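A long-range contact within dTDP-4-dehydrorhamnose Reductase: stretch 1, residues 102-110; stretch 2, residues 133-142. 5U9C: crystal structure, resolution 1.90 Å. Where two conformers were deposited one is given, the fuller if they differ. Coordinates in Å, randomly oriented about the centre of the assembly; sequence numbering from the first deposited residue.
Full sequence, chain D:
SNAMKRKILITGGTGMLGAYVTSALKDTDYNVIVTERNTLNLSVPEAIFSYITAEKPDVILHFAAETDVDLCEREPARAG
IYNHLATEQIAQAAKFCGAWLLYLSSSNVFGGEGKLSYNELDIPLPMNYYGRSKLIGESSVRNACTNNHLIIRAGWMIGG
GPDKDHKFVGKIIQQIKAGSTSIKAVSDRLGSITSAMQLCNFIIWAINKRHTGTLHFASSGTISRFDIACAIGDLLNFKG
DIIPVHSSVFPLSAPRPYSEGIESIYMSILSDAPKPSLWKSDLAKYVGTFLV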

# COMPACT_ATOMS: atom_id res chain seq x y z
N LEU D 102 14.45 20.63 -25.33
CA LEU D 102 15.09 19.74 -24.40
C LEU D 102 14.68 20.18 -23.01
O LEU D 102 14.83 21.34 -22.67
CB LEU D 102 16.62 19.76 -24.56
CG LEU D 102 17.49 19.03 -23.52
CD1 LEU D 102 17.01 17.65 -23.18
CD2 LEU D 102 18.94 18.94 -23.99
N TYR D 103 14.10 19.26 -22.25
CA TYR D 103 13.66 19.53 -20.88
C TYR D 103 14.46 18.66 -19.93
O TYR D 103 14.48 17.44 -20.07
CB TYR D 103 12.15 19.24 -20.72
CG TYR D 103 11.58 19.43 -19.32
CD1 TYR D 103 11.74 20.63 -18.64
CD2 TYR D 103 10.80 18.44 -18.71
CE1 TYR D 103 11.20 20.83 -17.38
CE2 TYR D 103 10.25 18.63 -17.45
CZ TYR D 103 10.45 19.83 -16.79
OH TYR D 103 9.90 20.06 -15.56
N LEU D 104 15.15 19.30 -19.00
CA LEU D 104 15.91 18.58 -17.99
C LEU D 104 14.95 18.22 -16.85
O LEU D 104 14.43 19.09 -16.17
CB LEU D 104 17.03 19.46 -17.44
CG LEU D 104 17.86 18.87 -16.29
CD1 LEU D 104 18.60 17.62 -16.76
CD2 LEU D 104 18.82 19.91 -15.76
N SER D 105 14.72 16.92 -16.66
CA SER D 105 13.83 16.45 -15.58
C SER D 105 14.66 15.74 -14.50
O SER D 105 15.88 15.83 -14.50
CB SER D 105 12.68 15.58 -16.12
OG SER D 105 11.68 15.37 -15.10
N SER D 106 13.99 14.99 -13.62
CA SER D 106 14.63 14.42 -12.44
C SER D 106 14.17 13.02 -12.08
O SER D 106 13.03 12.63 -12.32
CB SER D 106 14.30 15.35 -11.25
OG SER D 106 14.67 14.81 -9.99
N SER D 107 15.09 12.29 -11.47
CA SER D 107 14.80 10.98 -10.94
C SER D 107 13.68 11.09 -9.86
O SER D 107 13.04 10.09 -9.55
CB SER D 107 16.07 10.37 -10.32
OG SER D 107 16.60 11.18 -9.29
N ASN D 108 13.46 12.29 -9.30
CA ASN D 108 12.40 12.51 -8.29
C ASN D 108 10.98 12.33 -8.79
O ASN D 108 10.05 12.46 -8.01
CB ASN D 108 12.51 13.88 -7.61
CG ASN D 108 13.26 13.84 -6.31
OD1 ASN D 108 14.41 14.28 -6.24
ND2 ASN D 108 12.62 13.30 -5.26
N VAL D 109 10.80 12.07 -10.09
CA VAL D 109 9.46 11.74 -10.57
C VAL D 109 9.13 10.31 -10.09
O VAL D 109 7.98 9.88 -10.13
CB VAL D 109 9.29 11.87 -12.10
CG1 VAL D 109 9.58 13.29 -12.55
CG2 VAL D 109 10.14 10.85 -12.86
N PHE D 110 10.15 9.58 -9.64
CA PHE D 110 9.96 8.24 -9.10
C PHE D 110 10.13 8.24 -7.57
O PHE D 110 10.67 9.20 -6.98
CB PHE D 110 10.98 7.27 -9.69
CG PHE D 110 10.87 7.09 -11.17
CD1 PHE D 110 9.82 6.36 -11.72
CD2 PHE D 110 11.83 7.63 -12.01
CE1 PHE D 110 9.72 6.17 -13.08
CE2 PHE D 110 11.74 7.45 -13.38
CZ PHE D 110 10.69 6.72 -13.92
N SER D 133 5.84 18.44 -9.51
CA SER D 133 5.98 19.61 -10.39
C SER D 133 6.81 19.32 -11.63
O SER D 133 6.49 19.78 -12.73
CB SER D 133 6.52 20.82 -9.62
OG SER D 133 7.90 20.69 -9.25
N LYS D 134 7.87 18.54 -11.46
CA LYS D 134 8.71 18.14 -12.59
C LYS D 134 7.96 17.20 -13.54
O LYS D 134 8.06 17.33 -14.79
CB LYS D 134 10.01 17.46 -12.12
CG LYS D 134 10.97 18.36 -11.33
CD LYS D 134 11.50 19.58 -12.10
CE LYS D 134 12.30 19.19 -13.33
NZ LYS D 134 12.94 20.35 -14.00
N LEU D 135 7.21 16.26 -12.96
CA LEU D 135 6.45 15.28 -13.75
C LEU D 135 5.36 15.94 -14.58
O LEU D 135 5.17 15.60 -15.73
CB LEU D 135 5.83 14.22 -12.86
CG LEU D 135 4.97 13.17 -13.57
CD1 LEU D 135 5.77 12.45 -14.64
CD2 LEU D 135 4.41 12.18 -12.56
N ILE D 136 4.61 16.86 -13.99
CA ILE D 136 3.56 17.50 -14.77
C ILE D 136 4.23 18.41 -15.84
O ILE D 136 3.71 18.57 -16.95
CB ILE D 136 2.51 18.22 -13.89
CG1 ILE D 136 1.30 18.69 -14.72
CG2 ILE D 136 3.13 19.37 -13.12
CD1 ILE D 136 0.43 17.59 -15.27
N GLY D 137 5.41 18.96 -15.52
CA GLY D 137 6.16 19.76 -16.50
C GLY D 137 6.50 18.84 -17.68
O GLY D 137 6.37 19.26 -18.86
N GLU D 138 6.91 17.60 -17.40
CA GLU D 138 7.19 16.63 -18.48
C GLU D 138 5.97 16.42 -19.37
O GLU D 138 6.09 16.42 -20.59
CB GLU D 138 7.62 15.25 -17.98
CG GLU D 138 8.94 15.15 -17.21
CD GLU D 138 9.32 13.69 -16.92
OE1 GLU D 138 8.64 12.77 -17.45
OE2 GLU D 138 10.30 13.46 -16.18
N SER D 139 4.80 16.25 -18.75
CA SER D 139 3.56 16.06 -19.50
C SER D 139 3.35 17.22 -20.46
O SER D 139 3.06 17.00 -21.65
CB SER D 139 2.34 15.94 -18.57
OG SER D 139 2.46 14.87 -17.66
N SER D 140 3.54 18.45 -19.96
CA SER D 140 3.35 19.67 -20.77
C SER D 140 4.23 19.64 -22.02
O SER D 140 3.80 20.03 -23.11
CB SER D 140 3.70 20.92 -19.96
OG SER D 140 2.73 21.14 -18.98
N VAL D 141 5.46 19.18 -21.85
CA VAL D 141 6.43 19.09 -22.93
C VAL D 141 5.99 18.04 -23.96
O VAL D 141 5.92 18.34 -25.17
CB VAL D 141 7.84 18.81 -22.38
CG1 VAL D 141 8.81 18.46 -23.50
CG2 VAL D 141 8.34 20.01 -21.59
N ARG D 142 5.64 16.83 -23.49
CA ARG D 142 5.21 15.73 -24.38
C ARG D 142 3.98 16.03 -25.19
O ARG D 142 3.95 15.77 -26.39
CB ARG D 142 4.91 14.44 -23.62
CG ARG D 142 6.13 13.75 -23.11
CD ARG D 142 5.87 12.28 -22.81
NE ARG D 142 7.04 11.76 -22.14
CZ ARG D 142 7.29 11.95 -20.85
NH1 ARG D 142 8.42 11.48 -20.33
NH2 ARG D 142 6.43 12.61 -20.09
O HOH W 1 10.95 22.41 -14.31

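Residues 102-106 are the last part of a strand that begins earlier in the chain and leads into a 3-10 segment at 107-109, and residues 133-142 belong to a helix that extends beyond both ends of the stretch. Strand and helix axes approach to 8.2 Å, with 144° between their N-to-C directions, so the two run roughly antiparallel but distinctly skewed. The CA atoms of Ser 105 and Lys 134 lie 6.2 Å apart, those of Val 109 and Leu 135 5.6 Å. The contact buries 460 Å², both sides summed.

Tyr 103 and Lys 134 contribute the largest covered areas. The Tyr 103 ring lies along the helix backbone, its CE2 3.5 Å from Glu 138 N and 3.8 Å from Gly 137 C. Space is tight here: an ideal CB on Gly 137 would fall 2.5 Å from Tyr 103 OH, a clash that the absent side chain avoids. At the other end of the residue, Tyr 103 CB packs against Val 141 CG2 at 4.0 Å.

Lys 134 folds back through three successive m rotamers before a t at chi4, which brings NZ within 2.9 Å of Leu 104 O, a hydrogen bond to the strand backbone. Leu 104 thus participates through its carbonyl although its CA-to-CB bond points away. A water accepts a hydrogen bond from Lys 134 NZ (2.9 Å to its oxygen) and also bonds Tyr 103 OH at 2.9 Å, bridging the two side chains.

Glu 138 starts sideways, but its end comes nearer the strand: Ser 105 OG donates to Glu 138 OE2 at 2.6 Å, a short hydrogen bond. Glu 138 OE1 forms a salt bridge within the helix, 3.2 Å from Arg 142 NH1. Beyond the strand, Val 109 packs its CG1 against Leu 135 CB at 3.9 Å, an apolar contact; the same Val 109 CG1 also lies 3.7 Å from Glu 138 OE2, a polar atom that it merely touches.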